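Local coordinates for aggregation suppressing protein (Salmonella enterica subsp. enterica serovar Typhimurium, PDB 4ZJ9), which is a dimeric small heat shock protein of the Hsp20/alpha-crystallin family that probably acts as a chaperone, suppressing protein aggregation under stress, at residues T90-D93 with Y99-I102; L71-V76 with L80-K85; Y57-S62 with L109-P114. All coordinates share one frame; numbering follows the deposited sequence.

Contact 1: residues T90-D93 with Y99-I102; sequences TVED and YRGI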
loop_
_atom_site.group_PDB
_atom_site.type_symbol
_atom_site.label_atom_id
_atom_site.label_comp_id
_atom_site.label_asym_id
_atom_site.label_seq_id
_atom_site.Cartn_x
_atom_site.Cartn_y
_atom_site.Cartn_z
ATOM N N THR A 90 19.900 -2.582 -4.978
ATOM C CA THR A 90 20.442 -3.035 -3.761
ATOM C C THR A 90 20.791 -4.532 -4.061
ATOM O O THR A 90 20.056 -5.218 -4.787
ATOM C CB THR A 90 19.347 -2.857 -2.681
ATOM O OG1 THR A 90 19.736 -3.503 -1.465
ATOM C CG2 THR A 90 17.995 -3.436 -3.140
ATOM N N VAL A 91 21.916 -5.023 -3.551
ATOM C CA VAL A 91 22.216 -6.464 -3.623
ATOM C C VAL A 91 21.294 -7.257 -2.706
ATOM O O VAL A 91 21.242 -6.966 -1.519
ATOM C CB VAL A 91 23.674 -6.782 -3.258
ATOM C CG1 VAL A 91 23.853 -8.310 -3.195
ATOM C CG2 VAL A 91 24.640 -6.109 -4.255
ATOM N N GLU A 92 20.616 -8.267 -3.244
ATOM C CA GLU A 92 19.632 -9.005 -2.496
ATOM C C GLU A 92 19.937 -10.481 -2.456
ATOM O O GLU A 92 19.955 -11.175 -3.489
ATOM C CB GLU A 92 18.274 -8.716 -3.063
ATOM C CG GLU A 92 17.951 -7.257 -2.800
ATOM C CD GLU A 92 16.502 -6.914 -2.950
ATOM O OE1 GLU A 92 15.860 -7.500 -3.837
ATOM O OE2 GLU A 92 16.028 -6.044 -2.191
ATOM N N ASP A 93 20.209 -10.961 -1.246
ATOM C CA ASP A 93 20.624 -12.289 -1.040
ATOM C C ASP A 93 19.408 -13.155 -1.168
ATOM O O ASP A 93 18.543 -13.123 -0.334
ATOM C CB ASP A 93 21.337 -12.452 0.338
ATOM C CG ASP A 93 21.969 -13.847 0.500
ATOM O OD1 ASP A 93 21.615 -14.743 -0.289
ATOM O OD2 ASP A 93 22.740 -14.076 1.449
ATOM N N TYR A 99 9.989 -15.961 0.092
ATOM C CA TYR A 99 8.867 -15.748 -0.801
ATOM C C TYR A 99 8.735 -14.267 -1.047
ATOM O O TYR A 99 8.868 -13.461 -0.121
ATOM C CB TYR A 99 7.594 -16.293 -0.208
ATOM C CG TYR A 99 6.414 -15.953 -1.030
ATOM C CD1 TYR A 99 6.253 -16.503 -2.299
ATOM C CD2 TYR A 99 5.490 -15.057 -0.593
ATOM C CE1 TYR A 99 5.196 -16.138 -3.093
ATOM C CE2 TYR A 99 4.403 -14.721 -1.378
ATOM C CZ TYR A 99 4.268 -15.255 -2.610
ATOM O OH TYR A 99 3.188 -14.913 -3.362
ATOM N N ARG A 100 8.509 -13.899 -2.304
ATOM C CA ARG A 100 8.423 -12.468 -2.634
ATOM C C ARG A 100 7.228 -12.247 -3.479
ATOM O O ARG A 100 7.234 -12.471 -4.700
ATOM C CB ARG A 100 9.670 -12.005 -3.307
ATOM C CG ARG A 100 9.682 -10.544 -3.634
ATOM C CD ARG A 100 11.038 -10.125 -4.171
ATOM N NE ARG A 100 11.335 -8.741 -3.795
ATOM C CZ ARG A 100 12.555 -8.229 -3.715
ATOM N NH1 ARG A 100 13.633 -8.977 -3.983
ATOM N NH2 ARG A 100 12.690 -6.962 -3.345
ATOM N N GLY A 101 6.156 -11.875 -2.794
ATOM C CA GLY A 101 4.905 -11.682 -3.420
ATOM C C GLY A 101 4.675 -10.240 -3.719
ATOM O O GLY A 101 3.776 -9.930 -4.442
ATOM N N ILE A 102 5.475 -9.353 -3.143
ATOM C CA ILE A 102 5.260 -7.919 -3.308
ATOM C C ILE A 102 6.219 -7.410 -4.389
ATOM O O ILE A 102 7.448 -7.436 -4.215
ATOM C CB ILE A 102 5.557 -7.162 -2.014
ATOM C CG1 ILE A 102 4.529 -7.493 -0.953
ATOM C CG2 ILE A 102 5.462 -5.656 -2.237
ATOM C CD1 ILE A 102 4.803 -6.850 0.402
#

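Contact 2: residues L71-V76 with L80-K85; sequences LEIETV and LNITGK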
loop_
_atom_site.group_PDB
_atom_site.type_symbol
_atom_site.label_atom_id
_atom_site.label_comp_id
_atom_site.label_asym_id
_atom_site.label_seq_id
_atom_site.Cartn_x
_atom_site.Cartn_y
_atom_site.Cartn_z
ATOM N N LEU A 71 8.945 9.395 -5.574
ATOM C CA LEU A 71 7.707 9.826 -6.197
ATOM C C LEU A 71 7.787 11.251 -6.658
ATOM O O LEU A 71 8.299 12.099 -5.934
ATOM C CB LEU A 71 6.502 9.622 -5.246
ATOM C CG LEU A 71 6.180 8.181 -4.849
ATOM C CD1 LEU A 71 5.167 8.104 -3.696
ATOM C CD2 LEU A 71 5.695 7.392 -6.057
ATOM N N GLU A 72 7.265 11.524 -7.850
ATOM C CA GLU A 72 7.251 12.880 -8.357
ATOM C C GLU A 72 5.982 13.192 -9.044
ATOM O O GLU A 72 5.353 12.314 -9.618
ATOM C CB GLU A 72 8.462 13.109 -9.214
ATOM C CG GLU A 72 9.584 13.542 -8.277
ATOM C CD GLU A 72 10.873 13.896 -8.938
ATOM O OE1 GLU A 72 10.852 14.477 -10.054
ATOM O OE2 GLU A 72 11.898 13.602 -8.287
ATOM N N ILE A 73 5.507 14.412 -8.819
ATOM C CA ILE A 73 4.320 14.884 -9.450
ATOM C C ILE A 73 4.733 16.159 -10.112
ATOM O O ILE A 73 5.537 16.921 -9.550
ATOM C CB ILE A 73 3.119 15.101 -8.498
ATOM C CG1 ILE A 73 3.440 16.116 -7.417
ATOM C CG2 ILE A 73 2.773 13.824 -7.756
ATOM C CD1 ILE A 73 2.220 16.535 -6.630
ATOM N N GLU A 74 4.262 16.347 -11.342
ATOM C CA GLU A 74 4.570 17.573 -12.065
ATOM C C GLU A 74 3.430 17.794 -13.037
ATOM O O GLU A 74 2.792 16.835 -13.512
ATOM C CB GLU A 74 5.913 17.484 -12.788
ATOM C CG GLU A 74 5.821 16.794 -14.142
ATOM C CD GLU A 74 7.174 16.383 -14.718
ATOM O OE1 GLU A 74 8.127 17.206 -14.684
ATOM O OE2 GLU A 74 7.264 15.227 -15.212
ATOM N N THR A 75 3.143 19.068 -13.266
ATOM C CA THR A 75 2.126 19.503 -14.229
ATOM C C THR A 75 2.934 20.021 -15.443
ATOM O O THR A 75 3.781 20.869 -15.303
ATOM C CB THR A 75 1.243 20.596 -13.585
ATOM O OG1 THR A 75 2.074 21.436 -12.777
ATOM C CG2 THR A 75 0.203 20.006 -12.616
ATOM N N VAL A 76 2.715 19.440 -16.606
ATOM C CA VAL A 76 3.446 19.770 -17.800
ATOM C C VAL A 76 2.510 19.757 -19.017
ATOM O O VAL A 76 1.901 18.739 -19.333
ATOM C CB VAL A 76 4.590 18.770 -17.962
ATOM C CG1 VAL A 76 4.879 18.454 -19.425
ATOM C CG2 VAL A 76 5.817 19.309 -17.262
ATOM N N LEU A 80 -1.002 16.198 -15.737
ATOM C CA LEU A 80 -0.469 15.837 -14.416
ATOM C C LEU A 80 0.191 14.507 -14.589
ATOM O O LEU A 80 -0.477 13.540 -15.006
ATOM C CB LEU A 80 -1.608 15.671 -13.414
ATOM C CG LEU A 80 -1.195 15.084 -12.061
ATOM C CD1 LEU A 80 -0.154 15.973 -11.385
ATOM C CD2 LEU A 80 -2.420 14.945 -11.197
ATOM N N ASN A 81 1.480 14.456 -14.238
ATOM C CA ASN A 81 2.287 13.273 -14.393
ATOM C C ASN A 81 2.755 12.866 -13.018
ATOM O O ASN A 81 3.276 13.700 -12.256
ATOM C CB ASN A 81 3.473 13.516 -15.312
ATOM C CG ASN A 81 3.041 13.787 -16.745
ATOM O OD1 ASN A 81 2.134 13.094 -17.304
ATOM N ND2 ASN A 81 3.663 14.796 -17.354
ATOM N N ILE A 82 2.486 11.625 -12.684
ATOM C CA ILE A 82 2.917 11.043 -11.431
ATOM C C ILE A 82 3.898 9.936 -11.774
ATOM O O ILE A 82 3.529 8.954 -12.400
ATOM C CB ILE A 82 1.748 10.394 -10.666
ATOM C CG1 ILE A 82 0.493 11.272 -10.584
ATOM C CG2 ILE A 82 2.240 9.865 -9.283
ATOM C CD1 ILE A 82 0.634 12.528 -9.796
ATOM N N THR A 83 5.136 10.070 -11.323
ATOM C CA THR A 83 6.196 9.133 -11.688
ATOM C C THR A 83 6.801 8.507 -10.467
ATOM O O THR A 83 7.209 9.191 -9.549
ATOM C CB THR A 83 7.340 9.861 -12.412
ATOM O OG1 THR A 83 6.786 10.621 -13.485
ATOM C CG2 THR A 83 8.356 8.870 -12.945
ATOM N N GLY A 84 6.897 7.204 -10.473
ATOM C CA GLY A 84 7.574 6.481 -9.438
ATOM C C GLY A 84 8.797 5.868 -10.046
ATOM O O GLY A 84 8.711 5.084 -11.023
ATOM N N LYS A 85 9.943 6.223 -9.471
ATOM C CA LYS A 85 11.201 5.684 -9.942
ATOM C C LYS A 85 11.914 5.107 -8.752
ATOM O O LYS A 85 12.434 5.831 -7.893
ATOM C CB LYS A 85 12.076 6.685 -10.724
ATOM C CG LYS A 85 11.715 6.684 -12.218
ATOM C CD LYS A 85 12.487 7.761 -12.974
ATOM C CE LYS A 85 11.752 8.282 -14.212
ATOM N NZ LYS A 85 12.398 9.519 -14.749
#

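Contact 3: residues Y57-S62 with L109-P114; sequences YLLTVS and LSFSLP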
loop_
_atom_site.group_PDB
_atom_site.type_symbol
_atom_site.label_atom_id
_atom_site.label_comp_id
_atom_site.label_asym_id
_atom_site.label_seq_id
_atom_site.Cartn_x
_atom_site.Cartn_y
_atom_site.Cartn_z
ATOM N N TYR A 57 -11.369 17.324 -7.783
ATOM C CA TYR A 57 -11.140 15.913 -7.950
ATOM C C TYR A 57 -10.148 15.436 -6.879
ATOM O O TYR A 57 -9.378 16.186 -6.379
ATOM C CB TYR A 57 -10.600 15.628 -9.349
ATOM C CG TYR A 57 -11.497 16.094 -10.469
ATOM C CD1 TYR A 57 -11.392 17.391 -11.001
ATOM C CD2 TYR A 57 -12.455 15.253 -10.996
ATOM C CE1 TYR A 57 -12.242 17.819 -12.018
ATOM C CE2 TYR A 57 -13.292 15.663 -12.016
ATOM C CZ TYR A 57 -13.198 16.939 -12.523
ATOM O OH TYR A 57 -14.072 17.281 -13.522
ATOM N N LEU A 58 -10.226 14.166 -6.523
ATOM C CA LEU A 58 -9.246 13.516 -5.653
ATOM C C LEU A 58 -8.758 12.286 -6.351
ATOM O O LEU A 58 -9.528 11.395 -6.665
ATOM C CB LEU A 58 -9.784 13.179 -4.281
ATOM C CG LEU A 58 -8.735 12.485 -3.372
ATOM C CD1 LEU A 58 -7.665 13.452 -2.879
ATOM C CD2 LEU A 58 -9.395 11.772 -2.186
ATOM N N LEU A 59 -7.461 12.264 -6.607
ATOM C CA LEU A 59 -6.811 11.117 -7.189
ATOM C C LEU A 59 -6.119 10.373 -6.064
ATOM O O LEU A 59 -5.360 10.956 -5.261
ATOM C CB LEU A 59 -5.767 11.584 -8.216
ATOM C CG LEU A 59 -4.853 10.494 -8.724
ATOM C CD1 LEU A 59 -5.634 9.506 -9.571
ATOM C CD2 LEU A 59 -3.741 11.186 -9.497
ATOM N N THR A 60 -6.378 9.086 -5.984
ATOM C CA THR A 60 -5.687 8.239 -5.013
ATOM C C THR A 60 -4.925 7.150 -5.723
ATOM O O THR A 60 -5.511 6.327 -6.449
ATOM C CB THR A 60 -6.756 7.601 -4.040
ATOM O OG1 THR A 60 -7.405 8.673 -3.360
ATOM C CG2 THR A 60 -6.119 6.720 -3.014
ATOM N N VAL A 61 -3.612 7.111 -5.498
ATOM C CA VAL A 61 -2.800 6.089 -6.111
ATOM C C VAL A 61 -2.270 5.142 -5.025
ATOM O O VAL A 61 -1.756 5.583 -4.006
ATOM C CB VAL A 61 -1.622 6.716 -6.865
ATOM C CG1 VAL A 61 -0.872 5.661 -7.683
ATOM C CG2 VAL A 61 -2.139 7.790 -7.787
ATOM N N SER A 62 -2.410 3.837 -5.286
ATOM C CA SER A 62 -1.936 2.780 -4.353
ATOM C C SER A 62 -0.419 2.606 -4.555
ATOM O O SER A 62 0.001 2.169 -5.620
ATOM C CB SER A 62 -2.609 1.438 -4.596
ATOM O OG SER A 62 -2.172 0.475 -3.585
ATOM N N LEU A 109 1.825 7.529 -14.395
ATOM C CA LEU A 109 0.440 7.781 -14.608
ATOM C C LEU A 109 0.335 9.203 -15.150
ATOM O O LEU A 109 1.108 10.031 -14.784
ATOM C CB LEU A 109 -0.329 7.598 -13.309
ATOM C CG LEU A 109 -0.257 6.196 -12.720
ATOM C CD1 LEU A 109 -1.090 6.203 -11.474
ATOM C CD2 LEU A 109 -0.820 5.142 -13.676
ATOM N N SER A 110 -0.607 9.442 -16.059
ATOM C CA SER A 110 -0.809 10.762 -16.712
ATOM C C SER A 110 -2.261 11.100 -16.718
ATOM O O SER A 110 -3.113 10.243 -17.036
ATOM C CB SER A 110 -0.270 10.717 -18.128
ATOM O OG SER A 110 1.141 10.902 -18.090
ATOM N N PHE A 111 -2.594 12.289 -16.264
ATOM C CA PHE A 111 -4.016 12.729 -16.257
ATOM C C PHE A 111 -4.123 14.106 -16.812
ATOM O O PHE A 111 -3.469 15.030 -16.323
ATOM C CB PHE A 111 -4.633 12.670 -14.838
ATOM C CG PHE A 111 -4.467 11.333 -14.160
ATOM C CD1 PHE A 111 -3.279 11.025 -13.495
ATOM C CD2 PHE A 111 -5.478 10.370 -14.235
ATOM C CE1 PHE A 111 -3.103 9.790 -12.897
ATOM C CE2 PHE A 111 -5.312 9.133 -13.635
ATOM C CZ PHE A 111 -4.114 8.831 -12.975
ATOM N N SER A 112 -4.929 14.264 -17.860
ATOM C CA SER A 112 -5.153 15.600 -18.449
ATOM C C SER A 112 -5.922 16.429 -17.415
ATOM O O SER A 112 -6.847 15.936 -16.767
ATOM C CB SER A 112 -5.932 15.522 -19.787
ATOM O OG SER A 112 -5.263 16.314 -20.761
ATOM N N LEU A 113 -5.463 17.643 -17.181
ATOM C CA LEU A 113 -6.147 18.551 -16.301
ATOM C C LEU A 113 -7.088 19.463 -17.129
ATOM O O LEU A 113 -6.700 20.066 -18.117
ATOM C CB LEU A 113 -5.168 19.401 -15.555
ATOM C CG LEU A 113 -4.180 18.654 -14.635
ATOM C CD1 LEU A 113 -3.208 19.650 -14.027
ATOM C CD2 LEU A 113 -4.884 17.849 -13.559
ATOM N N PRO A 114 -8.327 19.588 -16.689
ATOM C CA PRO A 114 -9.083 20.634 -17.339
ATOM C C PRO A 114 -8.414 22.033 -17.200
ATOM O O PRO A 114 -7.794 22.328 -16.191
ATOM C CB PRO A 114 -10.415 20.546 -16.625
ATOM C CG PRO A 114 -10.142 19.942 -15.285
ATOM C CD PRO A 114 -8.878 19.176 -15.381
#

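Contact 1: residues T90-D93 with Y99-I102
Glu92, in the loop after strand 79-84, meets Arg100 of strand 97-100, and this single ion pair makes the contact. The two CA atoms are 11.7 Å apart, so both side chains have to reach. Glu92 sends CG opposite its own carbonyl carbon (chi1 -66°) and runs extended from there; Arg100 starts extended and bends at chi3, and the two chains cross at about a right angle. One carboxylate oxygen does most of the work: Glu92 OE1 takes a hydrogen bond from Arg100 NH1 at 2.7 Å, with an N-H...O angle of 164°. Arg100 NH2 adds a weak second bond to the same Glu92 OE1 at 3.3 Å. The oxygen lies practically in the guanidinium plane, at its edge, whereas the nitrogen comes in on the syn side of OE1 but well out of the carboxylate plane; the carboxylate and guanidinium planes are themselves turned about 35° apart. This is the long dimerisation loop of bacterial small heat shock proteins: Tyr99 and Arg100 form an antiparallel ladder with a strand of the second subunit, extending its sheet, and Arg100 also packs on Asp48 of that subunit. Within its own chain, Arg100 makes a cation-pi contact with Trp97. Back on the other limb, the carbonyl oxygen of Glu92 accepts from Gln94 NE2, and next along Asp93 OD1 accepts from the backbone N of Thr95.

Contact 2: residues L71-V76 with L80-K85
The carboxylate of Glu74 and the amide of Asn81 are the flat groups here, and they do not stack: their planes stand 83° apart. Glu74 reaches over with OE2, which comes to 4.2 Å from Asn81 CB, so it meets the base of that side chain. The amide nitrogen, Asn81 ND2, lies 4.1 Å from Val76 CB, while Asn81 OD1 is hydrogen-bonded to Ser110 OG on the next strand. Beneath these side chains runs a regular antiparallel beta hairpin. Glu72 with Thr83 and Glu74 with Asn81 are the hydrogen-bonded pairs, each with two N-H...O=C bonds. The bond from Asn81 N to Glu74 O, 2.8 Å long, is nearly straight (168°), and its donor sits almost in line with the carbonyl bond. Between them, Ile73 and Ile82 form a non-hydrogen-bonded pair whose alpha carbons are 4.5 Å apart; Ile73 CA makes a CA-H...O contact to Asn81 O at 3.2 Å. The two isoleucines run alongside each other with their ends on the same face. Ile82 bends its chain at chi2 (-66°), which turns CD1 toward CG2 of Ile73; the modelled gap is tighter than normal packing, so the exact methyl position is doubtful. Leu71 CD2 rests 4.0 Å from Gly84 CA. The apolar side chains of Leu71, Ile73, Leu80 and Ile82 share one face, which lies against strands 118-125 and 128-134 of the other sheet, while strand 79-84 pairs along its far edge with strand 107-112.

Contact 3: residues Y57-S62 with L109-P114
Leu59 closes on the ring of Phe111 from the facing sheet, in the interior of the immunoglobulin-like beta sandwich that defines the alpha-crystallin domain. Strands 56-62 and 107-112 belong to different sheets and run in opposite senses; Leu59 CA and Phe111 CA are 9.6 Å apart, and side chains alone bridge that distance. Leu59 extends CG away from its backbone N (chi1 170°), and this presents both methyls to the aromatic. CD1 makes an off-centre CH-pi contact, 4.2 Å from the centroid of the Phe111 ring, and comes within 3.8 Å of Phe111 CZ. CD2 approaches obliquely instead and comes to 3.7 Å from Phe111 CE1, so the leucine fork spreads along one side of the ring. Phe111 itself turns CG opposite its carbonyl carbon (chi1 -53°), which sends the ring out to meet that fork; Tyr47 of the same chain gives it an edge-to-face neighbour. Toward the other end of the strand, Val61 and Leu109 meet tip to tip. Leu109 is stretched out along chi2 and offers CD1, which lies 3.8 Å from Val61 CG1 and only slightly farther, 4.1 Å, from Val61 CG2, filling the notch between the two branches. At the Tyr57 end of the strand the contact is looser, and Tyr57 also packs on Ile98 of the second subunit. The touch there is apolar: Pro114 CG comes obliquely to the tyrosine ring, 4.4 Å from Tyr57 CE1.

How the contacts relate
Contacts 2 and 3 belong to the body of the sandwich and are partly buried; contact 1 is a surface contact in the projecting loop, its centre about 26 Å from the centre of contact 2 and about 30 Å from that of contact 3. Contact 2 is bonding within a sheet, backbone to backbone, whereas contact 3 joins one sheet to the other by apolar side chains, and contact 1 rests on a charged pair. Contacts 2 and 3 meet in one sheet, where strands 79-84 and 107-112 are neighbours: Leu80 O accepts from Phe111 N, and Leu113 packs on Thr75 and Leu80. Contacts 1 and 3 do not touch, yet both reach the second subunit; contact 2 does not.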